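Local coordinates for beta-lactamase (Chitinophaga pinensis, PDB 6N36), which probably hydrolyses the amide bond of beta-lactam rings as a dizinc enzyme of the metallo-beta-lactamase superfamily, at residues A[258-261]-A[262-265]; A[190-194]-A[195-199]. All coordinates share one frame; numbering follows the deposited sequence.

Contact 1 (A[258-261]-A[262-265]); sequences DEWQ and QIYD
W260 O accepts the shortest hydrogen bond of this helical stretch, from Y264 N at 2.8 Å. The same i to i+4 bonding repeats from D258 to Q262, from E259 to I263 and from Q261 to D265, as expected within an alpha-helix. One side-chain bond is laid over the last of these: Q261 NE2 donates a hydrogen bond to D265 OD1 at 2.9 Å. D265 OD1 lies close to the plane of the Q261 amide, whereas NE2 meets that oxygen from above the carboxylate plane, and the two flat groups are turned 37° against each other. Q261 begins with CG opposite its backbone N (chi1 180°) and then folds at chi2 (75°), which swings the amide along the helix toward D265. Glutamine suits this place because its chain is long enough to bridge one helical turn and ends in an N-H donor; the aspartate four residues on supplies a matching acceptor. On another side of the helix W260 and I263 run alongside each other. I263 CD1 sits over one face of the indole, offset toward the rim and 4.1 Å from the centroid of the six-membered ring, in a CH-pi contact, while CG2 comes up beside the rim at CE3 and CZ3; the branch lets one residue touch both. These residues belong to helix 250-268, near the C-terminus. Y264 and Q261 pack on helix 203-215, with Y264 against Y207, A208 and L211, whereas W260 leans on I185, S187 and I188 of the loop that follows strand 177-182.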
loop_
_atom_site.group_PDB
_atom_site.type_symbol
_atom_site.label_atom_id
_atom_site.label_comp_id
_atom_site.label_asym_id
_atom_site.label_seq_id
_atom_site.Cartn_x
_atom_site.Cartn_y
_atom_site.Cartn_z
ATOM N N ASP A 258 -17.441 3.479 6.096
ATOM C CA ASP A 258 -18.504 3.965 7.017
ATOM C C ASP A 258 -18.016 3.810 8.468
ATOM O O ASP A 258 -18.251 4.750 9.279
ATOM C CB ASP A 258 -19.825 3.240 6.723
ATOM C CG ASP A 258 -20.491 3.631 5.406
ATOM O OD1 ASP A 258 -20.061 4.610 4.785
ATOM O OD2 ASP A 258 -21.481 2.967 5.020
ATOM N N GLU A 259 -17.361 2.692 8.805
ATOM C CA GLU A 259 -16.824 2.486 10.180
ATOM C C GLU A 259 -15.812 3.601 10.473
ATOM O O GLU A 259 -15.886 4.212 11.567
ATOM C CB GLU A 259 -16.219 1.097 10.368
ATOM C CG GLU A 259 -17.246 -0.033 10.370
ATOM C CD GLU A 259 -16.717 -1.445 10.146
ATOM O OE1 GLU A 259 -15.507 -1.674 10.370
ATOM O OE2 GLU A 259 -17.541 -2.334 9.773
ATOM N N TRP A 260 -14.890 3.862 9.549
ATOM C CA TRP A 260 -13.919 4.939 9.816
ATOM C C TRP A 260 -14.593 6.323 9.852
ATOM O O TRP A 260 -14.140 7.186 10.622
ATOM C CB TRP A 260 -12.702 4.857 8.905
ATOM C CG TRP A 260 -11.807 3.734 9.325
ATOM C CD1 TRP A 260 -11.659 2.563 8.659
ATOM C CD2 TRP A 260 -11.036 3.634 10.535
ATOM N NE1 TRP A 260 -10.826 1.731 9.369
ATOM C CE2 TRP A 260 -10.443 2.355 10.527
ATOM C CE3 TRP A 260 -10.804 4.480 11.630
ATOM C CZ2 TRP A 260 -9.618 1.910 11.573
ATOM C CZ3 TRP A 260 -10.008 4.017 12.671
ATOM C CH2 TRP A 260 -9.435 2.747 12.640
ATOM N N GLN A 261 -15.649 6.552 9.067
ATOM C CA GLN A 261 -16.352 7.854 9.116
ATOM C C GLN A 261 -17.011 8.005 10.502
ATOM O O GLN A 261 -16.985 9.081 11.053
ATOM C CB GLN A 261 -17.374 7.965 7.994
ATOM C CG GLN A 261 -18.125 9.282 8.006
ATOM C CD GLN A 261 -17.257 10.413 7.502
ATOM O OE1 GLN A 261 -16.813 10.357 6.346
ATOM N NE2 GLN A 261 -16.973 11.368 8.360
ATOM N N GLN A 262 -17.560 6.923 11.053
ATOM C CA GLN A 262 -18.220 7.038 12.379
ATOM C C GLN A 262 -17.145 7.264 13.438
ATOM O O GLN A 262 -17.405 8.062 14.367
ATOM C CB GLN A 262 -19.000 5.790 12.742
ATOM C CG GLN A 262 -20.221 5.570 11.884
ATOM C CD GLN A 262 -20.741 4.214 12.301
ATOM O OE1 GLN A 262 -21.240 4.052 13.416
ATOM N NE2 GLN A 262 -20.545 3.218 11.448
ATOM N N ILE A 263 -15.974 6.606 13.328
ATOM C CA ILE A 263 -14.876 6.859 14.287
ATOM C C ILE A 263 -14.438 8.317 14.174
ATOM O O ILE A 263 -14.275 8.983 15.180
ATOM C CB ILE A 263 -13.736 5.853 14.102
ATOM C CG1 ILE A 263 -14.226 4.486 14.590
ATOM C CG2 ILE A 263 -12.478 6.339 14.809
ATOM C CD1 ILE A 263 -13.472 3.320 14.053
ATOM N N TYR A 264 -14.177 8.796 12.963
ATOM C CA TYR A 264 -13.808 10.202 12.702
ATOM C C TYR A 264 -14.826 11.130 13.374
ATOM O O TYR A 264 -14.424 12.066 14.106
ATOM C CB TYR A 264 -13.732 10.456 11.194
ATOM C CG TYR A 264 -13.474 11.890 10.844
ATOM C CD1 TYR A 264 -14.540 12.763 10.787
ATOM C CD2 TYR A 264 -12.197 12.390 10.643
ATOM C CE1 TYR A 264 -14.347 14.121 10.575
ATOM C CE2 TYR A 264 -12.011 13.734 10.362
ATOM C CZ TYR A 264 -13.082 14.589 10.305
ATOM O OH TYR A 264 -12.905 15.963 10.186
ATOM N N ASP A 265 -16.104 10.881 13.170
ATOM C CA ASP A 265 -17.165 11.803 13.650
ATOM C C ASP A 265 -17.126 11.830 15.173
ATOM O O ASP A 265 -17.261 12.934 15.742
ATOM C CB ASP A 265 -18.527 11.424 13.073
ATOM C CG ASP A 265 -18.716 11.666 11.565
ATOM O OD1 ASP A 265 -17.872 12.364 10.967
ATOM O OD2 ASP A 265 -19.671 11.100 11.006
#

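Contact 2 (A[190-194]-A[195-199]); sequences NDTKL and SGMPL
M197 reaches back across the turn to K193, and its side chain can be followed atom by atom. From CB the chain sets off with CG beside the backbone N, and CG comes within 3.7 Å of K193 O. SD then receives K193 N-H in a hydrogen bond, 3.3 Å from K193 N; it is weak, as sulfur is a poor acceptor, but nearly straight at 171°. Beyond the sulfur, CE lies 3.6 Å from D191 O and close to T192 CA. Bends at chi2 (-75°) and chi3 (-82°) curl the chain back along the preceding backbone, a course open to flexible, unbranched methionine, whose thioether sulfur can accept a weak hydrogen bond. The turn itself is a type I beta turn from K193 to G196, closed by G196 N bonding to K193 O at 3.0 Å. G196 has a positive phi, at backbone angles where a side chain would collide with the preceding carbonyl oxygen, so glycine is called for. S195, the third residue of the turn, places OG alongside the lysine chain, 3.3 Å from K193 CG and near CE. The whole stretch is a loop between strand 177-182 and helix 203-215. Buried L194 is wedged between helices 203-215 and 250-268, touching Y207 of the first and Y264, R267 and V268 of the second; T192 O accepts a hydrogen bond from R267, and both T192 and M197 rest against V203 and Y121.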
loop_
_atom_site.group_PDB
_atom_site.type_symbol
_atom_site.label_atom_id
_atom_site.label_comp_id
_atom_site.label_asym_id
_atom_site.label_seq_id
_atom_site.Cartn_x
_atom_site.Cartn_y
_atom_site.Cartn_z
ATOM N N ASN A 190 -4.512 5.826 17.691
ATOM C CA ASN A 190 -4.992 6.333 18.990
ATOM C C ASN A 190 -4.441 7.734 19.303
ATOM O O ASN A 190 -5.178 8.516 19.878
ATOM C CB ASN A 190 -4.578 5.335 20.062
ATOM C CG ASN A 190 -5.110 5.678 21.428
ATOM O OD1 ASN A 190 -6.251 6.132 21.518
ATOM N ND2 ASN A 190 -4.376 5.317 22.496
ATOM N N ASP A 191 -3.162 7.995 18.999
ATOM C CA ASP A 191 -2.516 9.244 19.491
ATOM C C ASP A 191 -2.927 10.417 18.580
ATOM O O ASP A 191 -2.641 11.570 18.940
ATOM C CB ASP A 191 -0.996 9.130 19.526
ATOM C CG ASP A 191 -0.466 8.198 20.614
ATOM O OD1 ASP A 191 -1.114 8.091 21.657
ATOM O OD2 ASP A 191 0.566 7.542 20.353
ATOM N N THR A 192 -3.715 10.208 17.567
ATOM C CA THR A 192 -4.047 11.316 16.602
ATOM C C THR A 192 -5.185 12.189 17.110
ATOM O O THR A 192 -6.283 11.686 17.379
ATOM C CB THR A 192 -4.369 10.724 15.229
ATOM O OG1 THR A 192 -3.124 10.182 14.788
ATOM C CG2 THR A 192 -4.851 11.734 14.202
ATOM N N LYS A 193 -4.937 13.501 17.192
ATOM C CA LYS A 193 -5.907 14.550 17.504
ATOM C C LYS A 193 -6.418 15.166 16.209
ATOM O O LYS A 193 -5.639 15.796 15.497
ATOM C CB LYS A 193 -5.221 15.570 18.419
ATOM C CG LYS A 193 -6.063 16.730 18.908
ATOM C CD LYS A 193 -5.281 17.529 19.984
ATOM C CE LYS A 193 -5.916 18.830 20.422
ATOM N NZ LYS A 193 -4.894 19.912 20.606
ATOM N N LEU A 194 -7.663 14.875 15.821
ATOM C CA LEU A 194 -8.184 15.307 14.497
ATOM C C LEU A 194 -8.358 16.805 14.361
ATOM O O LEU A 194 -8.376 17.293 13.213
ATOM C CB LEU A 194 -9.506 14.592 14.255
ATOM C CG LEU A 194 -9.349 13.100 14.041
ATOM C CD1 LEU A 194 -10.715 12.461 14.023
ATOM C CD2 LEU A 194 -8.616 12.752 12.740
ATOM N N SER A 195 -8.405 17.581 15.453
ATOM C CA SER A 195 -8.415 19.049 15.366
ATOM C C SER A 195 -7.056 19.571 14.859
ATOM O O SER A 195 -6.961 20.755 14.466
ATOM C CB SER A 195 -8.788 19.676 16.710
ATOM O OG SER A 195 -7.904 19.236 17.738
ATOM N N GLY A 196 -6.026 18.745 14.853
ATOM C CA GLY A 196 -4.703 19.186 14.398
ATOM C C GLY A 196 -3.618 18.561 15.224
ATOM O O GLY A 196 -3.715 18.605 16.446
ATOM N N MET A 197 -2.590 18.050 14.559
ATOM C CA MET A 197 -1.419 17.506 15.254
ATOM C C MET A 197 -0.254 18.455 15.038
ATOM O O MET A 197 -0.162 19.150 14.004
ATOM C CB MET A 197 -1.063 16.121 14.745
ATOM C CG MET A 197 -2.061 15.086 15.207
ATOM S SD MET A 197 -1.840 14.677 16.913
ATOM C CE MET A 197 -0.494 13.498 16.815
ATOM N N PRO A 198 0.618 18.597 16.029
ATOM C CA PRO A 198 1.716 19.571 15.907
ATOM C C PRO A 198 2.564 19.437 14.630
ATOM O O PRO A 198 2.956 20.455 14.054
ATOM C CB PRO A 198 2.520 19.275 17.177
ATOM C CG PRO A 198 1.451 18.940 18.162
ATOM C CD PRO A 198 0.563 17.994 17.395
ATOM N N LEU A 199 2.905 18.221 14.202
ATOM C CA LEU A 199 3.663 18.022 12.950
ATOM C C LEU A 199 2.736 17.758 11.750
ATOM O O LEU A 199 3.248 17.492 10.642
ATOM C CB LEU A 199 4.630 16.867 13.155
ATOM C CG LEU A 199 5.704 17.083 14.208
ATOM C CD1 LEU A 199 6.680 15.916 14.162
ATOM C CD2 LEU A 199 6.453 18.389 14.024
#

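How the contacts relate
The two contacts follow one another along the chain, contact 2 in the loop leading into helix 203-215 and contact 1 in the later helix 250-268, with centres about 16 Å apart. They meet directly where Y264 CD2 packs 3.7 Å from L194 CD1, and Y207 of helix 203-215 touches both of these residues, joining the loop and the two helices in one apolar cluster. Neither contact supplies a zinc ligand: the metals are held by H83, H85 and H160 and by D87, H88 and H226. The side chains of W260 and T192 each lie about 10 Å from a bound zinc ion, a distance that rules out direct contact with the metal.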